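Botulinum neurotoxin type C1 (PDB 3R4S) binds sialic acid-bearing gangliosides through its receptor-binding region to enter nerve cells, where the whole toxin probably acts as a metalloprotease. Local coordinates at residues S268-F273 with Y403-V408; L308-T313 with I354-Q359; A318-M323 with R344-D349; M323-M328 with D337-G342. All coordinates share one frame; numbering follows the deposited sequence.

All four interactions lie in the C-terminal receptor-binding region, which belongs to the beta-trefoil clan. Along the chain they are nested: interaction 1 encloses interaction 2, which encloses interaction 3, and interaction 4 closes the innermost loop. Interactions 3 and 4 share Met323 and strand 338-345. Strand 307-314 of interaction 2 pairs with strand 317-323 of interaction 3, and strand 338-345 pairs with strand 401-409 of interaction 1. Centres are about 10 Å apart for interactions 2 and 3 and for 1 and 4. Interactions 2 and 3 line one sialic acid site; interaction 1 reaches the other, to which interaction 3 adds Tyr319. Through interaction 1 hairpin 262-275 packs on the large sheet, so both sites share one domain, in keeping with binding of two gangliosides.

Interaction 1: S268-F273 with Y403-V408; sequences SRQIVF and YLVPTV. With SLB (N-acetyl-beta-neuraminic acid), chain C.
Leu404 O is gripped by two donors from strand 270-275, one a hydrogen bond and one a C-H contact. Phe273 N donates to Leu404 O over 2.8 Å. The donor lies nearly along the C=O axis, but the N-H...O angle of 148° leaves the bond bent. Val272 CA adds the C-H contact, 3.3 Å from Leu404 O. A water bridges Phe273 and Leu404, donating to Phe273 O and accepting from Leu404 N. The strand segments run at 120° to each other, and this is their one direct hydrogen bond.

Apolar side chains fill the crossing. The Phe273 ring offers its edge to the other strand, with CE2 3.5 Å from Pro406 CD. Ile271 crosses the same proline at about a right angle, its CG2 3.8 Å from Pro406 CD. Val272 points the same way as Tyr403 and lies beside it, CG1 being 4.0 Å from Tyr403 CD1. The Tyr403 hydroxyl is bonded elsewhere, to Asp397.

Ser268 and Arg269 form the tip of the hairpin joining strands 262-267 and 270-275. Both have positive phi, the left-handed backbone of a tight turn. Ser268 N donates to O7 of the N-acetyl-beta-neuraminic acid at 3.0 Å. Arg269 N donates to its acetyl oxygen O10 at 2.9 Å, almost straight at 167°. Tyr286 and Ala266 add to the polar grip, and the Arg269 side chain goes instead to a salt bridge with Glu345. At this turn the sugar is therefore held by neutral backbone donors, while buried apolar contacts join the strand behind it to strand 401-409.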
# COMPACT_ATOMS: atom_id res chain seq x y z
N SER A 268 -24.02 1.80 -23.27
CA SER A 268 -24.70 0.71 -23.94
C SER A 268 -24.20 -0.60 -23.39
O SER A 268 -23.99 -1.54 -24.14
CB SER A 268 -24.47 0.75 -25.45
OG SER A 268 -25.00 1.93 -26.02
N ARG A 269 -24.01 -0.64 -22.07
CA ARG A 269 -23.61 -1.85 -21.38
C ARG A 269 -22.18 -2.29 -21.69
O ARG A 269 -21.76 -3.39 -21.29
CB ARG A 269 -24.59 -2.99 -21.65
CG ARG A 269 -25.94 -2.78 -21.00
CD ARG A 269 -26.85 -3.94 -21.32
NE ARG A 269 -28.14 -3.80 -20.66
CZ ARG A 269 -29.00 -4.80 -20.51
NH1 ARG A 269 -28.69 -6.01 -20.98
NH2 ARG A 269 -30.15 -4.60 -19.89
N GLN A 270 -21.44 -1.45 -22.40
CA GLN A 270 -20.01 -1.66 -22.58
C GLN A 270 -19.27 -0.75 -21.60
O GLN A 270 -19.45 0.47 -21.62
CB GLN A 270 -19.57 -1.34 -24.00
CG GLN A 270 -18.06 -1.45 -24.21
CD GLN A 270 -17.51 -2.78 -23.70
OE1 GLN A 270 -16.60 -2.81 -22.86
NE2 GLN A 270 -18.07 -3.87 -24.18
N ILE A 271 -18.45 -1.34 -20.73
CA ILE A 271 -17.61 -0.53 -19.85
C ILE A 271 -16.56 0.19 -20.66
O ILE A 271 -15.97 -0.38 -21.58
CB ILE A 271 -16.92 -1.38 -18.78
CG1 ILE A 271 -17.98 -2.03 -17.89
CG2 ILE A 271 -15.98 -0.51 -17.95
CD1 ILE A 271 -17.41 -3.01 -16.88
N VAL A 272 -16.35 1.46 -20.34
CA VAL A 272 -15.34 2.27 -21.01
C VAL A 272 -14.58 3.09 -19.98
O VAL A 272 -15.09 3.34 -18.89
CB VAL A 272 -15.98 3.24 -22.04
CG1 VAL A 272 -16.80 2.46 -23.05
CG2 VAL A 272 -16.85 4.28 -21.34
N PHE A 273 -13.37 3.50 -20.32
CA PHE A 273 -12.56 4.29 -19.41
C PHE A 273 -12.47 5.73 -19.87
O PHE A 273 -12.06 6.01 -21.00
CB PHE A 273 -11.16 3.67 -19.26
CG PHE A 273 -11.16 2.36 -18.54
CD1 PHE A 273 -11.08 2.31 -17.16
CD2 PHE A 273 -11.24 1.17 -19.24
CE1 PHE A 273 -11.08 1.09 -16.49
CE2 PHE A 273 -11.24 -0.06 -18.58
CZ PHE A 273 -11.16 -0.10 -17.20
N TYR A 403 -12.79 3.29 -28.20
CA TYR A 403 -12.97 3.42 -26.76
C TYR A 403 -11.92 2.59 -26.04
O TYR A 403 -11.49 1.55 -26.53
CB TYR A 403 -14.36 2.93 -26.33
CG TYR A 403 -15.52 3.71 -26.92
CD1 TYR A 403 -16.05 4.81 -26.25
CD2 TYR A 403 -16.08 3.35 -28.13
CE1 TYR A 403 -17.11 5.53 -26.78
CE2 TYR A 403 -17.14 4.05 -28.67
CZ TYR A 403 -17.65 5.15 -28.00
OH TYR A 403 -18.69 5.86 -28.53
N LEU A 404 -11.51 3.06 -24.86
CA LEU A 404 -10.62 2.30 -23.99
C LEU A 404 -11.49 1.43 -23.11
O LEU A 404 -12.29 1.95 -22.33
CB LEU A 404 -9.76 3.26 -23.15
CG LEU A 404 -8.67 2.66 -22.25
CD1 LEU A 404 -7.66 1.86 -23.07
CD2 LEU A 404 -7.97 3.77 -21.49
N VAL A 405 -11.35 0.11 -23.23
CA VAL A 405 -12.29 -0.83 -22.61
C VAL A 405 -11.55 -1.96 -21.90
O VAL A 405 -10.44 -2.32 -22.30
CB VAL A 405 -13.23 -1.45 -23.67
CG1 VAL A 405 -14.01 -0.36 -24.39
CG2 VAL A 405 -12.43 -2.29 -24.68
N PRO A 406 -12.17 -2.53 -20.84
CA PRO A 406 -11.55 -3.72 -20.24
C PRO A 406 -11.77 -4.92 -21.14
O PRO A 406 -12.79 -5.01 -21.83
CB PRO A 406 -12.32 -3.88 -18.92
CG PRO A 406 -13.68 -3.35 -19.22
CD PRO A 406 -13.46 -2.20 -20.20
N THR A 407 -10.80 -5.82 -21.16
CA THR A 407 -10.88 -7.00 -22.02
C THR A 407 -10.43 -8.26 -21.31
O THR A 407 -9.80 -8.20 -20.24
CB THR A 407 -9.96 -6.87 -23.25
OG1 THR A 407 -8.60 -6.76 -22.82
CG2 THR A 407 -10.34 -5.66 -24.11
N VAL A 408 -10.76 -9.40 -21.91
CA VAL A 408 -10.16 -10.68 -21.57
C VAL A 408 -9.39 -11.16 -22.79
O VAL A 408 -9.91 -11.17 -23.90
CB VAL A 408 -11.22 -11.75 -21.22
CG1 VAL A 408 -10.56 -13.11 -20.99
CG2 VAL A 408 -12.04 -11.32 -19.99
C1 SLB C . -25.68 8.27 -20.46
C2 SLB C . -25.98 6.95 -19.79
C3 SLB C . -24.70 6.44 -19.11
C4 SLB C . -24.91 5.05 -18.53
C5 SLB C . -25.34 4.11 -19.64
C6 SLB C . -26.60 4.65 -20.31
C7 SLB C . -26.92 3.78 -21.52
C8 SLB C . -28.31 4.09 -22.08
C9 SLB C . -28.66 3.19 -23.26
C10 SLB C . -25.30 1.68 -19.34
C11 SLB C . -25.86 0.55 -18.53
N5 SLB C . -25.75 2.88 -18.98
O1A SLB C . -25.04 8.30 -21.53
O1B SLB C . -26.08 9.31 -19.88
O2 SLB C . -26.98 7.19 -18.80
O4 SLB C . -23.70 4.55 -17.95
O6 SLB C . -26.48 6.02 -20.76
O7 SLB C . -25.89 4.04 -22.49
O8 SLB C . -29.31 3.96 -21.06
O9 SLB C . -28.07 3.74 -24.44
O10 SLB C . -24.50 1.50 -20.25
O HOH W 1 -12.78 5.38 -23.76

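Interaction 2: L308-T313 with I354-Q359; sequences LYFDMT and IIFQIQ. With SIA (N-acetyl-alpha-neuraminic acid), chain D.
Tyr309 and Ile354 lie side by side and point the same way, with Ile354 CD1 3.6 Å from Tyr309 CG. Tyr309 holds CG in the crowded position between backbone N and carbonyl carbon (chi1 64°). From there the ring runs out to the N-acetyl-alpha-neuraminic acid, and Tyr309 OH donates to carboxylate oxygen O1A over 2.7 Å. Asp311 OD2 is also 2.7 Å from O1A. Two acid oxygens this close suggest that one acid group holds a proton.

Phe310 and Phe356 cross at about a right angle as side chains, but their ring planes meet obliquely, at 52°. Phe310 brings CE2 to within 4.0 Å of Phe356 CD2, which lies at the edge of the Phe310 ring. Leu308 also crosses Phe356 at about a right angle. Its CD2 reaches Ile358 CG2 at 3.7 Å, approaching obliquely.

The backbone fixes this register. Leu308 and Phe356 form an antiparallel hydrogen-bonded pair: Leu308 N donates to Phe356 O, and Phe356 N to Leu308 O, each over 2.8 Å. The second bond is nearly straight, at 171°. Beyond the pair the chains diverge, and a water links Phe310 N to Ile354 O.

In this beta-trefoil sheet, strand 307-314 pairs with strands 288-292, 317-323 and 356-362. Ile354 packs on Asn320 and Phe322 of strand 317-323, and Phe356 packs on Ile371 of strand 367-374.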
# COMPACT_ATOMS: atom_id res chain seq x y z
N LEU A 308 -14.73 -15.71 -8.05
CA LEU A 308 -15.58 -14.58 -7.71
C LEU A 308 -16.19 -13.96 -8.95
O LEU A 308 -15.92 -14.39 -10.08
CB LEU A 308 -14.76 -13.56 -6.89
CG LEU A 308 -13.42 -13.11 -7.49
CD1 LEU A 308 -13.64 -12.15 -8.65
CD2 LEU A 308 -12.50 -12.45 -6.45
N TYR A 309 -17.04 -12.95 -8.75
CA TYR A 309 -17.57 -12.17 -9.87
C TYR A 309 -17.74 -10.74 -9.40
O TYR A 309 -17.54 -10.45 -8.22
CB TYR A 309 -18.89 -12.75 -10.39
CG TYR A 309 -20.03 -12.71 -9.38
CD1 TYR A 309 -20.91 -11.63 -9.34
CD2 TYR A 309 -20.22 -13.75 -8.48
CE1 TYR A 309 -21.97 -11.60 -8.43
CE2 TYR A 309 -21.27 -13.72 -7.56
CZ TYR A 309 -22.14 -12.65 -7.54
OH TYR A 309 -23.17 -12.61 -6.61
N PHE A 310 -18.08 -9.84 -10.31
CA PHE A 310 -18.17 -8.42 -9.98
C PHE A 310 -19.55 -7.84 -10.29
O PHE A 310 -20.10 -8.08 -11.36
CB PHE A 310 -17.12 -7.63 -10.77
CG PHE A 310 -15.69 -8.08 -10.53
CD1 PHE A 310 -14.96 -7.58 -9.46
CD2 PHE A 310 -15.08 -8.98 -11.40
CE1 PHE A 310 -13.64 -8.00 -9.24
CE2 PHE A 310 -13.76 -9.39 -11.19
CZ PHE A 310 -13.04 -8.90 -10.11
N ASP A 311 -20.10 -7.06 -9.35
CA ASP A 311 -21.33 -6.30 -9.56
C ASP A 311 -21.03 -4.83 -9.78
O ASP A 311 -20.11 -4.28 -9.18
CB ASP A 311 -22.24 -6.40 -8.34
CG ASP A 311 -22.82 -7.77 -8.16
OD1 ASP A 311 -22.86 -8.53 -9.15
OD2 ASP A 311 -23.22 -8.09 -7.02
N MET A 312 -21.82 -4.21 -10.66
CA MET A 312 -21.81 -2.77 -10.83
C MET A 312 -23.26 -2.24 -10.89
O MET A 312 -24.10 -2.77 -11.62
CB MET A 312 -21.05 -2.37 -12.08
CG MET A 312 -21.02 -0.87 -12.34
SD MET A 312 -20.13 -0.44 -13.85
CE MET A 312 -18.44 -0.81 -13.38
N THR A 313 -23.54 -1.21 -10.10
CA THR A 313 -24.88 -0.63 -10.10
C THR A 313 -24.90 0.71 -10.83
O THR A 313 -24.11 1.61 -10.53
CB THR A 313 -25.42 -0.46 -8.67
OG1 THR A 313 -25.68 -1.75 -8.10
CG2 THR A 313 -26.72 0.34 -8.68
N ILE A 354 -19.56 -14.70 -16.17
CA ILE A 354 -19.24 -13.66 -15.19
C ILE A 354 -18.16 -14.10 -14.20
O ILE A 354 -17.74 -13.32 -13.34
CB ILE A 354 -20.45 -13.20 -14.36
CG1 ILE A 354 -20.81 -14.27 -13.32
CG2 ILE A 354 -21.63 -12.82 -15.28
CD1 ILE A 354 -21.84 -13.80 -12.32
N ILE A 355 -17.70 -15.34 -14.33
CA ILE A 355 -16.82 -15.94 -13.32
C ILE A 355 -15.33 -15.64 -13.53
O ILE A 355 -14.80 -15.85 -14.63
CB ILE A 355 -17.06 -17.46 -13.19
CG1 ILE A 355 -18.53 -17.75 -12.89
CG2 ILE A 355 -16.16 -18.07 -12.10
CD1 ILE A 355 -18.85 -19.23 -12.79
N PHE A 356 -14.68 -15.14 -12.49
CA PHE A 356 -13.24 -14.84 -12.53
C PHE A 356 -12.49 -15.45 -11.33
O PHE A 356 -13.10 -15.84 -10.32
CB PHE A 356 -13.00 -13.33 -12.59
CG PHE A 356 -13.52 -12.69 -13.84
CD1 PHE A 356 -12.73 -12.63 -14.98
CD2 PHE A 356 -14.82 -12.18 -13.90
CE1 PHE A 356 -13.21 -12.05 -16.15
CE2 PHE A 356 -15.30 -11.61 -15.06
CZ PHE A 356 -14.50 -11.54 -16.19
N GLN A 357 -11.17 -15.55 -11.47
CA GLN A 357 -10.30 -15.97 -10.36
C GLN A 357 -9.24 -14.90 -10.14
O GLN A 357 -8.64 -14.41 -11.10
CB GLN A 357 -9.63 -17.31 -10.65
CG GLN A 357 -8.74 -17.81 -9.50
CD GLN A 357 -8.15 -19.21 -9.75
OE1 GLN A 357 -7.37 -19.40 -10.67
NE2 GLN A 357 -8.51 -20.17 -8.89
N ILE A 358 -9.02 -14.53 -8.88
CA ILE A 358 -8.09 -13.44 -8.55
C ILE A 358 -6.76 -13.94 -7.98
O ILE A 358 -6.70 -15.00 -7.35
CB ILE A 358 -8.74 -12.41 -7.60
CG1 ILE A 358 -7.96 -11.09 -7.64
CG2 ILE A 358 -8.85 -12.97 -6.16
CD1 ILE A 358 -8.75 -9.89 -7.14
N GLN A 359 -5.69 -13.18 -8.23
CA GLN A 359 -4.38 -13.43 -7.63
C GLN A 359 -3.79 -12.08 -7.26
O GLN A 359 -3.96 -11.11 -8.00
CB GLN A 359 -3.44 -14.15 -8.61
CG GLN A 359 -3.94 -15.53 -9.08
CD GLN A 359 -3.87 -16.57 -7.98
OE1 GLN A 359 -3.33 -16.30 -6.91
NE2 GLN A 359 -4.40 -17.77 -8.23
C1 SIA D . -25.55 -10.22 -5.83
C2 SIA D . -26.34 -11.45 -5.46
C3 SIA D . -27.70 -11.10 -4.87
C4 SIA D . -28.73 -10.67 -5.90
C5 SIA D . -28.74 -11.64 -7.07
C6 SIA D . -27.33 -11.76 -7.63
C7 SIA D . -27.23 -12.66 -8.85
C8 SIA D . -25.78 -12.75 -9.34
C9 SIA D . -25.70 -13.42 -10.70
C10 SIA D . -30.61 -11.58 -8.60
C11 SIA D . -31.35 -10.81 -9.66
N5 SIA D . -29.53 -10.98 -8.09
O1A SIA D . -24.64 -10.33 -6.69
O1B SIA D . -25.81 -9.13 -5.26
O2 SIA D . -25.57 -12.18 -4.49
O4 SIA D . -30.03 -10.64 -5.31
O6 SIA D . -26.46 -12.28 -6.62
O7 SIA D . -27.68 -13.98 -8.50
O8 SIA D . -25.20 -11.43 -9.39
O9 SIA D . -26.19 -12.48 -11.67
O10 SIA D . -30.97 -12.68 -8.23
O HOH W 2 -18.15 -10.61 -13.02

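Interaction 3: A318-M323 with R344-D349; sequences AYNLFM and REQTKD. With SIA (N-acetyl-alpha-neuraminic acid), chain D.
Two antiparallel strands of the beta-trefoil, 317-323 and 338-345, pair here and then open into a sialic acid site. The paired part is tight. Asn320 and Arg344 form a hydrogen-bonded pair: Asn320 N donates to Arg344 O at 2.8 Å, and Arg344 N donates to Asn320 O at 3.0 Å. Tyr319 and Glu345 are the adjacent non-hydrogen-bonded pair, and their side chains diverge. On the side of Asn320 and Arg344, the arginine crosses Phe322 at about a right angle. Arg344 CB lies over the ring face, 4.0 Å from the Phe322 centroid, as a CH-pi contact. The guanidinium is too far for more than weak attraction and bonds Asn353 through NH1.

Past Glu345 the chain is a looser loop, with Lys348 and Asp349 exposed to solvent. This loop supplies much of the polar grip on the N-acetyl-alpha-neuraminic acid. Asn320 uses both ends of its amide: OD1 accepts from sugar O9 at a very short 2.4 Å, and ND2 donates to O8 at 169°. The extended Gln346 side chain runs past Ala318, and its OE1 accepts from the acetamido N5 at 2.8 Å. Thr347 binds with its backbone, N donating to sugar O9 at 2.9 Å and O accepting from O7 at 2.7 Å. Its hydroxyl turns away within the loop, where Thr347 OG1 donates to Asp349 O over 2.6 Å.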
# COMPACT_ATOMS: atom_id res chain seq x y z
N ALA A 318 -28.72 -3.25 -11.00
CA ALA A 318 -27.48 -3.96 -10.68
C ALA A 318 -27.09 -4.94 -11.79
O ALA A 318 -27.88 -5.79 -12.19
CB ALA A 318 -27.61 -4.69 -9.35
N TYR A 319 -25.86 -4.79 -12.29
CA TYR A 319 -25.33 -5.66 -13.34
C TYR A 319 -24.19 -6.55 -12.84
O TYR A 319 -23.67 -6.37 -11.75
CB TYR A 319 -24.78 -4.80 -14.47
CG TYR A 319 -25.76 -3.84 -15.10
CD1 TYR A 319 -26.47 -4.19 -16.25
CD2 TYR A 319 -25.96 -2.58 -14.57
CE1 TYR A 319 -27.36 -3.31 -16.84
CE2 TYR A 319 -26.84 -1.69 -15.15
CZ TYR A 319 -27.54 -2.05 -16.29
OH TYR A 319 -28.42 -1.17 -16.86
N ASN A 320 -23.81 -7.52 -13.67
CA ASN A 320 -22.56 -8.26 -13.50
C ASN A 320 -21.63 -7.83 -14.62
O ASN A 320 -22.07 -7.64 -15.76
CB ASN A 320 -22.78 -9.77 -13.67
CG ASN A 320 -23.71 -10.36 -12.62
OD1 ASN A 320 -24.61 -11.13 -12.94
ND2 ASN A 320 -23.48 -10.01 -11.36
N LEU A 321 -20.34 -7.71 -14.32
CA LEU A 321 -19.36 -7.66 -15.39
C LEU A 321 -19.37 -9.04 -16.02
O LEU A 321 -19.58 -10.05 -15.33
CB LEU A 321 -17.97 -7.33 -14.85
CG LEU A 321 -17.61 -5.86 -14.67
CD1 LEU A 321 -18.54 -5.18 -13.66
CD2 LEU A 321 -16.16 -5.73 -14.23
N PHE A 322 -19.18 -9.11 -17.33
CA PHE A 322 -19.15 -10.41 -17.99
C PHE A 322 -18.29 -10.35 -19.24
O PHE A 322 -18.10 -9.30 -19.84
CB PHE A 322 -20.57 -10.93 -18.33
CG PHE A 322 -21.17 -10.36 -19.61
CD1 PHE A 322 -21.51 -9.02 -19.70
CD2 PHE A 322 -21.42 -11.18 -20.70
CE1 PHE A 322 -22.07 -8.50 -20.86
CE2 PHE A 322 -21.98 -10.68 -21.87
CZ PHE A 322 -22.31 -9.34 -21.95
N MET A 323 -17.74 -11.50 -19.61
CA MET A 323 -16.95 -11.59 -20.82
C MET A 323 -17.90 -11.77 -22.00
O MET A 323 -18.59 -12.79 -22.10
CB MET A 323 -15.96 -12.74 -20.75
CG MET A 323 -14.93 -12.69 -21.87
SD MET A 323 -13.88 -14.15 -21.96
CE MET A 323 -15.05 -15.42 -22.43
N ARG A 344 -24.07 -7.12 -17.88
CA ARG A 344 -25.31 -7.83 -18.15
C ARG A 344 -26.17 -7.88 -16.89
O ARG A 344 -25.66 -7.88 -15.77
CB ARG A 344 -25.03 -9.25 -18.62
CG ARG A 344 -24.32 -10.10 -17.58
CD ARG A 344 -24.25 -11.56 -17.99
NE ARG A 344 -25.58 -12.16 -18.06
CZ ARG A 344 -25.80 -13.44 -18.36
NH1 ARG A 344 -24.78 -14.25 -18.60
NH2 ARG A 344 -27.04 -13.91 -18.40
N GLU A 345 -27.48 -7.93 -17.09
CA GLU A 345 -28.42 -8.01 -15.99
C GLU A 345 -28.17 -9.25 -15.17
O GLU A 345 -27.90 -10.32 -15.71
CB GLU A 345 -29.86 -8.02 -16.51
CG GLU A 345 -30.32 -6.69 -17.08
CD GLU A 345 -31.75 -6.75 -17.55
OE1 GLU A 345 -32.57 -7.45 -16.91
OE2 GLU A 345 -32.06 -6.10 -18.57
N GLN A 346 -28.27 -9.10 -13.85
CA GLN A 346 -28.10 -10.22 -12.94
C GLN A 346 -29.19 -11.26 -13.18
O GLN A 346 -30.28 -10.93 -13.62
CB GLN A 346 -28.15 -9.74 -11.49
CG GLN A 346 -27.02 -8.81 -11.12
CD GLN A 346 -27.03 -8.46 -9.66
OE1 GLN A 346 -27.99 -8.76 -8.94
NE2 GLN A 346 -25.96 -7.81 -9.19
N THR A 347 -28.87 -12.52 -12.90
CA THR A 347 -29.85 -13.59 -13.00
C THR A 347 -29.84 -14.35 -11.69
O THR A 347 -29.02 -14.08 -10.81
CB THR A 347 -29.54 -14.57 -14.16
OG1 THR A 347 -28.24 -15.15 -13.97
CG2 THR A 347 -29.59 -13.87 -15.50
N LYS A 348 -30.76 -15.30 -11.56
CA LYS A 348 -30.89 -16.06 -10.32
C LYS A 348 -29.67 -16.95 -10.11
O LYS A 348 -29.22 -17.16 -8.99
CB LYS A 348 -32.17 -16.90 -10.36
CG LYS A 348 -32.39 -17.75 -9.11
CD LYS A 348 -33.41 -18.86 -9.37
CE LYS A 348 -33.49 -19.85 -8.21
NZ LYS A 348 -34.07 -19.24 -6.98
N ASP A 349 -29.14 -17.47 -11.21
CA ASP A 349 -27.99 -18.37 -11.15
C ASP A 349 -26.73 -17.70 -11.69
O ASP A 349 -26.80 -16.86 -12.59
CB ASP A 349 -28.27 -19.64 -11.94
CG ASP A 349 -29.40 -20.45 -11.35
OD1 ASP A 349 -29.41 -20.65 -10.11
OD2 ASP A 349 -30.28 -20.91 -12.12
C1 SIA D . -25.55 -10.22 -5.83
C2 SIA D . -26.34 -11.45 -5.46
C3 SIA D . -27.70 -11.10 -4.87
C4 SIA D . -28.73 -10.67 -5.90
C5 SIA D . -28.74 -11.64 -7.07
C6 SIA D . -27.33 -11.76 -7.63
C7 SIA D . -27.23 -12.66 -8.85
C8 SIA D . -25.78 -12.75 -9.34
C9 SIA D . -25.70 -13.42 -10.70
C10 SIA D . -30.61 -11.58 -8.60
C11 SIA D . -31.35 -10.81 -9.66
N5 SIA D . -29.53 -10.98 -8.09
O1A SIA D . -24.64 -10.33 -6.69
O1B SIA D . -25.81 -9.13 -5.26
O2 SIA D . -25.57 -12.18 -4.49
O4 SIA D . -30.03 -10.64 -5.31
O6 SIA D . -26.46 -12.28 -6.62
O7 SIA D . -27.68 -13.98 -8.50
O8 SIA D . -25.20 -11.43 -9.39
O9 SIA D . -26.19 -12.48 -11.67
O10 SIA D . -30.97 -12.68 -8.23
O HOH W 3 -25.60 -12.48 -15.24

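Interaction 4: M323-M328 with D337-G342; sequences MKNETM and DIYAIG
The base of the long loop of a beta hairpin, the one joining strands 317-323 and 338-345, is closed by this contact. Met323 and Ile341 are an antiparallel non-hydrogen-bonded pair with side chains on the same face. Next to them Lys324 N donates to Ala340 O at 2.9 Å, at 160° and nearly along the C=O axis. Further on, waters replace direct bonds. One donates to Glu326 O and accepts from Ala340 N. Another accepts from Met328 N and donates weakly to Ile338 O.

The hairpin belongs to the beta-trefoil domain, where strand 338-345 also pairs with strand 401-409. Tyr339 carries a Met-aromatic contact: Met323 SD lies oblique to the ring, 4.8 Å from its centroid. The methionine reaches it with CG anti to the backbone N, placing Met323 CG 3.7 Å from Tyr339 CB. Lys324 O sits 3.3 Å from Tyr339 CD1, and the Asn325 amide runs alongside the same ring. Met328 folds back over the strand, bent at chi2 and chi3. Its SD rests 3.8 Å from Ala340 CB, and its CE lies 4.1 Å from Ile338 CG2. The extended Lys324 chain passes Gly342, with Lys324 CE 4.4 Å from Gly342 CA.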
# COMPACT_ATOMS: atom_id res chain seq x y z
N MET A 323 -17.74 -11.50 -19.61
CA MET A 323 -16.95 -11.59 -20.82
C MET A 323 -17.90 -11.77 -22.00
O MET A 323 -18.59 -12.79 -22.10
CB MET A 323 -15.96 -12.74 -20.75
CG MET A 323 -14.93 -12.69 -21.87
SD MET A 323 -13.88 -14.15 -21.96
CE MET A 323 -15.05 -15.42 -22.43
N LYS A 324 -17.95 -10.78 -22.88
CA LYS A 324 -18.79 -10.87 -24.06
C LYS A 324 -18.20 -11.87 -25.03
O LYS A 324 -17.03 -12.23 -24.91
CB LYS A 324 -18.86 -9.52 -24.77
CG LYS A 324 -19.72 -8.45 -24.14
CD LYS A 324 -19.83 -7.31 -25.16
CE LYS A 324 -20.55 -6.08 -24.64
NZ LYS A 324 -20.29 -4.94 -25.57
N ASN A 325 -18.99 -12.28 -26.00
CA ASN A 325 -18.56 -13.27 -26.98
C ASN A 325 -18.49 -12.72 -28.41
O ASN A 325 -18.51 -13.48 -29.37
CB ASN A 325 -19.51 -14.46 -26.95
CG ASN A 325 -18.94 -15.67 -27.62
OD1 ASN A 325 -17.73 -15.79 -27.79
ND2 ASN A 325 -19.81 -16.60 -28.00
N GLU A 326 -18.41 -11.40 -28.55
CA GLU A 326 -18.40 -10.78 -29.88
C GLU A 326 -17.00 -10.52 -30.42
O GLU A 326 -16.06 -10.26 -29.67
CB GLU A 326 -19.18 -9.46 -29.87
CG GLU A 326 -20.50 -9.50 -29.13
CD GLU A 326 -21.11 -8.11 -29.00
OE1 GLU A 326 -20.34 -7.12 -29.00
OE2 GLU A 326 -22.36 -8.00 -28.90
N THR A 327 -16.89 -10.56 -31.74
CA THR A 327 -15.67 -10.19 -32.44
C THR A 327 -15.27 -8.78 -32.05
O THR A 327 -16.12 -7.91 -31.90
CB THR A 327 -15.89 -10.22 -33.95
OG1 THR A 327 -16.43 -11.50 -34.32
CG2 THR A 327 -14.58 -9.98 -34.70
N MET A 328 -13.98 -8.56 -31.88
CA MET A 328 -13.46 -7.24 -31.56
C MET A 328 -12.75 -6.65 -32.77
O MET A 328 -12.25 -7.38 -33.61
CB MET A 328 -12.51 -7.32 -30.35
CG MET A 328 -13.22 -7.61 -29.05
SD MET A 328 -13.91 -6.10 -28.33
CE MET A 328 -12.52 -5.53 -27.35
N ASP A 337 -8.66 -13.73 -30.08
CA ASP A 337 -8.88 -14.18 -28.71
C ASP A 337 -9.09 -13.04 -27.71
O ASP A 337 -9.00 -13.26 -26.50
CB ASP A 337 -7.73 -15.09 -28.25
CG ASP A 337 -7.62 -16.35 -29.07
OD1 ASP A 337 -8.64 -17.07 -29.19
OD2 ASP A 337 -6.52 -16.63 -29.60
N ILE A 338 -9.36 -11.84 -28.22
CA ILE A 338 -9.68 -10.69 -27.37
C ILE A 338 -11.19 -10.52 -27.25
O ILE A 338 -11.89 -10.45 -28.26
CB ILE A 338 -9.11 -9.39 -27.95
CG1 ILE A 338 -7.60 -9.48 -28.16
CG2 ILE A 338 -9.43 -8.22 -27.03
CD1 ILE A 338 -6.83 -9.56 -26.84
N TYR A 339 -11.70 -10.44 -26.02
CA TYR A 339 -13.13 -10.22 -25.78
C TYR A 339 -13.35 -9.06 -24.84
O TYR A 339 -12.62 -8.88 -23.87
CB TYR A 339 -13.78 -11.46 -25.18
CG TYR A 339 -13.57 -12.70 -26.01
CD1 TYR A 339 -14.52 -13.12 -26.92
CD2 TYR A 339 -12.40 -13.44 -25.88
CE1 TYR A 339 -14.33 -14.26 -27.68
CE2 TYR A 339 -12.20 -14.58 -26.63
CZ TYR A 339 -13.17 -14.98 -27.53
OH TYR A 339 -12.97 -16.11 -28.29
N ALA A 340 -14.37 -8.25 -25.14
CA ALA A 340 -14.70 -7.13 -24.28
C ALA A 340 -15.33 -7.63 -22.98
O ALA A 340 -16.03 -8.64 -22.97
CB ALA A 340 -15.66 -6.16 -25.01
N ILE A 341 -15.06 -6.93 -21.88
CA ILE A 341 -15.83 -7.10 -20.66
C ILE A 341 -16.92 -6.04 -20.63
O ILE A 341 -16.65 -4.85 -20.77
CB ILE A 341 -14.95 -7.00 -19.40
CG1 ILE A 341 -13.92 -8.14 -19.36
CG2 ILE A 341 -15.83 -7.01 -18.15
CD1 ILE A 341 -12.88 -8.04 -18.25
N GLY A 342 -18.16 -6.47 -20.50
CA GLY A 342 -19.26 -5.53 -20.47
C GLY A 342 -20.16 -5.82 -19.29
O GLY A 342 -19.74 -6.47 -18.32
O HOH W 4 -16.25 -9.11 -27.19
O HOH W 5 -12.05 -10.49 -31.55